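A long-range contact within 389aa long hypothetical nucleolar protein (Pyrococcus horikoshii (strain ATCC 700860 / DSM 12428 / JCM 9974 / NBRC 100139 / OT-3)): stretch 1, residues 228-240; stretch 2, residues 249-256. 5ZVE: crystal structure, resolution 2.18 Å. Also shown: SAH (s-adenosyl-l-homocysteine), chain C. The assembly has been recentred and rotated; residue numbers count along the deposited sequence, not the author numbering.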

# COMPACT_ATOMS: atom_id res chain seq x y z
N ILE A 228 -0.49 -10.84 -14.24
CA ILE A 228 -1.85 -10.69 -14.72
C ILE A 228 -2.54 -9.50 -14.07
O ILE A 228 -2.40 -9.28 -12.87
N ASP A 229 -3.30 -8.74 -14.85
CA ASP A 229 -4.21 -7.75 -14.31
C ASP A 229 -5.33 -7.46 -15.29
O ASP A 229 -5.15 -7.58 -16.50
N LYS A 230 -6.49 -7.09 -14.77
CA LYS A 230 -7.65 -6.80 -15.61
C LYS A 230 -7.63 -5.37 -16.15
O LYS A 230 -8.17 -5.09 -17.21
N SER A 231 -6.97 -4.48 -15.41
CA SER A 231 -6.98 -3.05 -15.75
C SER A 231 -5.88 -2.71 -16.74
O SER A 231 -4.70 -2.94 -16.46
N LYS A 232 -6.26 -2.15 -17.88
CA LYS A 232 -5.28 -1.81 -18.91
C LYS A 232 -4.45 -0.60 -18.50
O LYS A 232 -3.26 -0.52 -18.80
N ASN A 233 -5.09 0.35 -17.81
CA ASN A 233 -4.41 1.54 -17.33
C ASN A 233 -3.36 1.21 -16.27
O ASN A 233 -2.23 1.69 -16.32
N ARG A 234 -3.76 0.40 -15.29
CA ARG A 234 -2.84 -0.04 -14.26
C ARG A 234 -1.72 -0.90 -14.86
O ARG A 234 -0.59 -0.88 -14.39
N LEU A 235 -2.05 -1.65 -15.91
CA LEU A 235 -1.03 -2.37 -16.66
C LEU A 235 -0.11 -1.41 -17.41
O LEU A 235 1.08 -1.66 -17.55
N ARG A 236 -0.68 -0.33 -17.92
CA ARG A 236 0.10 0.71 -18.58
C ARG A 236 1.10 1.34 -17.61
O ARG A 236 2.25 1.59 -17.97
N LYS A 237 0.65 1.61 -16.38
CA LYS A 237 1.54 2.10 -15.35
C LYS A 237 2.61 1.06 -15.02
O LYS A 237 3.76 1.40 -14.74
N MET A 238 2.21 -0.20 -15.05
CA MET A 238 3.13 -1.29 -14.75
C MET A 238 4.23 -1.40 -15.80
O MET A 238 5.38 -1.70 -15.48
N GLU A 239 3.87 -1.15 -17.06
CA GLU A 239 4.85 -1.13 -18.15
C GLU A 239 5.92 -0.07 -17.91
O GLU A 239 7.11 -0.31 -18.14
N GLU A 240 5.49 1.10 -17.45
CA GLU A 240 6.41 2.19 -17.16
C GLU A 240 7.31 1.85 -15.98
O GLU A 240 8.51 2.13 -16.00
N ASN A 249 12.21 -9.30 -16.81
CA ASN A 249 11.89 -10.62 -16.31
C ASN A 249 10.41 -10.99 -16.44
O ASN A 249 10.01 -12.11 -16.15
N VAL A 250 9.61 -10.03 -16.89
CA VAL A 250 8.17 -10.11 -16.71
C VAL A 250 7.39 -10.14 -18.02
O VAL A 250 7.66 -9.37 -18.94
N LYS A 251 6.43 -11.06 -18.09
CA LYS A 251 5.48 -11.11 -19.20
C LYS A 251 4.10 -10.67 -18.74
O LYS A 251 3.48 -11.30 -17.88
N LEU A 252 3.62 -9.56 -19.31
CA LEU A 252 2.31 -9.02 -18.97
C LEU A 252 1.20 -9.66 -19.79
O LEU A 252 1.29 -9.76 -21.01
N VAL A 253 0.15 -10.09 -19.11
CA VAL A 253 -1.05 -10.56 -19.79
C VAL A 253 -2.28 -9.89 -19.15
O VAL A 253 -2.45 -9.90 -17.93
N GLN A 254 -3.11 -9.29 -20.00
CA GLN A 254 -4.35 -8.68 -19.56
C GLN A 254 -5.50 -9.67 -19.65
O GLN A 254 -5.76 -10.23 -20.71
N MET A 255 -6.21 -9.86 -18.53
CA MET A 255 -7.28 -10.85 -18.45
C MET A 255 -7.93 -10.87 -17.07
O MET A 255 -7.37 -10.36 -16.10
N ASP A 256 -9.12 -11.46 -17.00
CA ASP A 256 -9.77 -11.75 -15.72
C ASP A 256 -9.05 -12.94 -15.08
O ASP A 256 -9.13 -14.06 -15.58

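Stretch 1 enters as the end of a strand, turns, and returns as a helix that runs nearly antiparallel to the strand of stretch 2, so one layer of side chains fills the space between them. Ile228 pairs in parallel register with Val253, and both side chains lie on the same face of the sheet. With chi1 m and chi2 t, Ile228 sets CG1 3.5 Å from Val253 CG2 and CG2 3.5 Å from Met255 CG; a branched aliphatic residue suits this buried strand position, where it can cover two neighbours at once.

Asp229 points to the other face, as does its bridge partner Gln254. Its backbone ties the strands together: Met255 N donates to Asp229 O at 3.2 Å, while Asp229 N gives a weak bond to Val253 O at 3.4 Å. The carboxylate, with chi1 t, turns to other partners: Asp229 OD1 accepts from Ser231 N at 3.0 Å, within the turn, and takes a very short bond, 2.5 Å, from O2' of the bound SAH. An acid is apt here because it can accept from both a backbone amide and a ribose hydroxyl.

Lys230 is exposed; its side chain (t, t, p, t) sets out sideways and its end leads away from stretch 2. Lys230 O accepts a weak hydrogen bond from Gln254 NE2 at 3.4 Å. Ser231 faces away from stretch 2 and serves as the N-cap: its OG, with chi1 t, accepts a weak bond from Arg234 N at 3.5 Å, a role suited to a short hydroxyl side chain. Lys232 (t, t, m, t) is exposed, a setting that suits its charged end, and its CE comes within 3.3 Å of Gln254 OE1.

Arg234 does not reach stretch 2; its guanidinium, able to donate through several nitrogens, serves the ligand, NE donating to SAH O3' at a very short 2.5 Å. From stretch 2, Asp256 OD1 accepts from SAH N6 at 3.0 Å.

The helix then presents its apolar side. Leu235 points toward the strand with chi1 m and chi2 t, its two methyls suiting a buried site: CD1 lies 3.6 Å from Gln254 CB and CD2 4.0 Å from Leu252 CG. Leu252 has an off-well chi1 of -96°. Met238 also points toward the strand. Its extended t, t, t chain carries CE to 3.9 Å from Leu252 CD1 and 4.3 Å from Val250 CG1, a reach suited to a long unbranched side chain. Glu239 (chi1 m) leaves sideways, yet its aliphatic CG lies 3.6 Å from Leu252 CD2.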

# COMPACT_ATOMS: atom_id res chain seq x y z
CB ILE A 228 -2.68 -11.96 -14.42
CG1 ILE A 228 -2.02 -13.18 -15.06
CG2 ILE A 228 -4.11 -11.80 -14.88
CD1 ILE A 228 -2.66 -14.48 -14.67
CB ASP A 229 -3.47 -6.45 -13.95
CG ASP A 229 -4.15 -5.70 -12.83
OD1 ASP A 229 -5.16 -5.01 -13.09
OD2 ASP A 229 -3.67 -5.80 -11.68
CB LYS A 230 -8.94 -7.03 -14.83
CG LYS A 230 -10.19 -7.02 -15.69
CD LYS A 230 -11.46 -7.12 -14.85
CE LYS A 230 -11.62 -5.90 -13.94
NZ LYS A 230 -12.93 -5.89 -13.23
CB SER A 231 -6.85 -2.21 -14.48
OG SER A 231 -6.95 -0.83 -14.77
CB LYS A 232 -5.98 -1.54 -20.25
CG LYS A 232 -5.02 -1.36 -21.42
CD LYS A 232 -5.79 -1.18 -22.72
CE LYS A 232 -6.58 -2.44 -23.05
NZ LYS A 232 -7.54 -2.25 -24.17
CB ASN A 233 -5.42 2.55 -16.77
CG ASN A 233 -6.37 3.06 -17.84
OD1 ASN A 233 -6.09 2.95 -19.04
ND2 ASN A 233 -7.49 3.62 -17.41
CB ARG A 234 -3.59 -0.79 -13.15
CG ARG A 234 -4.55 0.11 -12.38
CD ARG A 234 -5.44 -0.68 -11.43
NE ARG A 234 -4.70 -1.33 -10.36
CZ ARG A 234 -4.20 -0.71 -9.29
NH1 ARG A 234 -4.35 0.60 -9.15
NH2 ARG A 234 -3.53 -1.40 -8.37
CB LEU A 235 -1.67 -3.37 -17.63
CG LEU A 235 -2.12 -4.68 -17.00
CD1 LEU A 235 -2.79 -5.56 -18.03
CD2 LEU A 235 -0.93 -5.39 -16.38
CB ARG A 236 -0.82 1.78 -19.16
CG ARG A 236 -0.10 2.90 -19.90
CD ARG A 236 -1.09 3.81 -20.59
NE ARG A 236 -2.08 3.05 -21.34
CZ ARG A 236 -2.99 3.58 -22.15
NH1 ARG A 236 -3.04 4.90 -22.32
NH2 ARG A 236 -3.86 2.80 -22.78
CB LYS A 237 0.76 2.48 -14.09
CG LYS A 237 1.62 3.10 -13.00
CD LYS A 237 2.30 4.36 -13.50
CE LYS A 237 3.17 5.00 -12.43
NZ LYS A 237 3.82 6.25 -12.91
CB MET A 238 2.37 -2.62 -14.63
CG MET A 238 3.26 -3.81 -14.36
SD MET A 238 2.36 -5.18 -13.60
CE MET A 238 3.70 -6.33 -13.35
CB GLU A 239 4.16 -0.89 -19.49
CG GLU A 239 3.44 -2.09 -20.06
CD GLU A 239 2.56 -1.75 -21.26
OE1 GLU A 239 2.52 -0.56 -21.64
OE2 GLU A 239 1.93 -2.66 -21.82
CB GLU A 240 5.64 3.48 -16.88
CG GLU A 240 4.72 3.93 -18.01
CD GLU A 240 3.80 5.06 -17.60
OE1 GLU A 240 4.12 5.78 -16.63
OE2 GLU A 240 2.75 5.24 -18.26
CB ASN A 249 12.35 -10.68 -14.85
CG ASN A 249 12.47 -12.09 -14.33
OD1 ASN A 249 12.61 -13.03 -15.11
ND2 ASN A 249 12.49 -12.23 -13.02
CB VAL A 250 7.66 -8.92 -15.86
CG1 VAL A 250 6.16 -8.98 -15.69
CG2 VAL A 250 8.34 -8.93 -14.50
CB LYS A 251 5.41 -12.52 -19.79
CG LYS A 251 4.33 -12.70 -20.85
CD LYS A 251 4.57 -11.80 -22.05
CE LYS A 251 3.77 -12.26 -23.27
NZ LYS A 251 2.35 -12.54 -22.93
CB LEU A 252 2.28 -7.51 -19.17
CG LEU A 252 2.54 -6.60 -17.97
CD1 LEU A 252 3.76 -7.03 -17.23
CD2 LEU A 252 2.71 -5.17 -18.44
CB VAL A 253 -1.17 -12.11 -19.77
CG1 VAL A 253 -0.05 -12.74 -20.58
CG2 VAL A 253 -1.17 -12.64 -18.36
CB GLN A 254 -4.66 -7.44 -20.40
CG GLN A 254 -5.88 -6.69 -19.94
CD GLN A 254 -6.20 -5.52 -20.83
OE1 GLN A 254 -5.47 -5.23 -21.77
NE2 GLN A 254 -7.31 -4.84 -20.54
CB MET A 255 -6.75 -12.25 -18.76
CG MET A 255 -6.03 -12.90 -17.59
SD MET A 255 -5.47 -14.58 -17.91
CE MET A 255 -7.04 -15.46 -17.95
CB ASP A 256 -11.26 -12.04 -15.93
CG ASP A 256 -11.99 -12.36 -14.63
OD1 ASP A 256 -11.37 -12.28 -13.55
OD2 ASP A 256 -13.18 -12.71 -14.70
N SAH C . 0.02 -6.67 -6.32
CA SAH C . 0.03 -5.28 -6.78
CB SAH C . -1.22 -4.53 -6.34
CG SAH C . -2.53 -5.33 -6.39
SD SAH C . -3.96 -4.23 -6.25
C SAH C . 1.30 -4.53 -6.37
O SAH C . 2.06 -4.98 -5.51
OXT SAH C . 1.59 -3.45 -6.88
C5' SAH C . -5.13 -5.46 -6.87
C4' SAH C . -5.20 -5.55 -8.39
O4' SAH C . -6.12 -6.55 -8.78
C3' SAH C . -5.68 -4.27 -9.08
O3' SAH C . -4.63 -3.76 -9.88
C2' SAH C . -6.82 -4.68 -9.98
O2' SAH C . -6.63 -4.16 -11.27
C1' SAH C . -6.70 -6.19 -10.01
N9 SAH C . -7.98 -6.90 -10.25
C8 SAH C . -9.21 -6.64 -9.71
N7 SAH C . -10.09 -7.55 -10.20
C5 SAH C . -9.44 -8.37 -11.05
C6 SAH C . -9.85 -9.46 -11.81
N6 SAH C . -11.12 -9.86 -11.80
N1 SAH C . -8.93 -10.12 -12.60
C2 SAH C . -7.61 -9.70 -12.62
N3 SAH C . -7.21 -8.62 -11.86
C4 SAH C . -8.11 -7.97 -11.08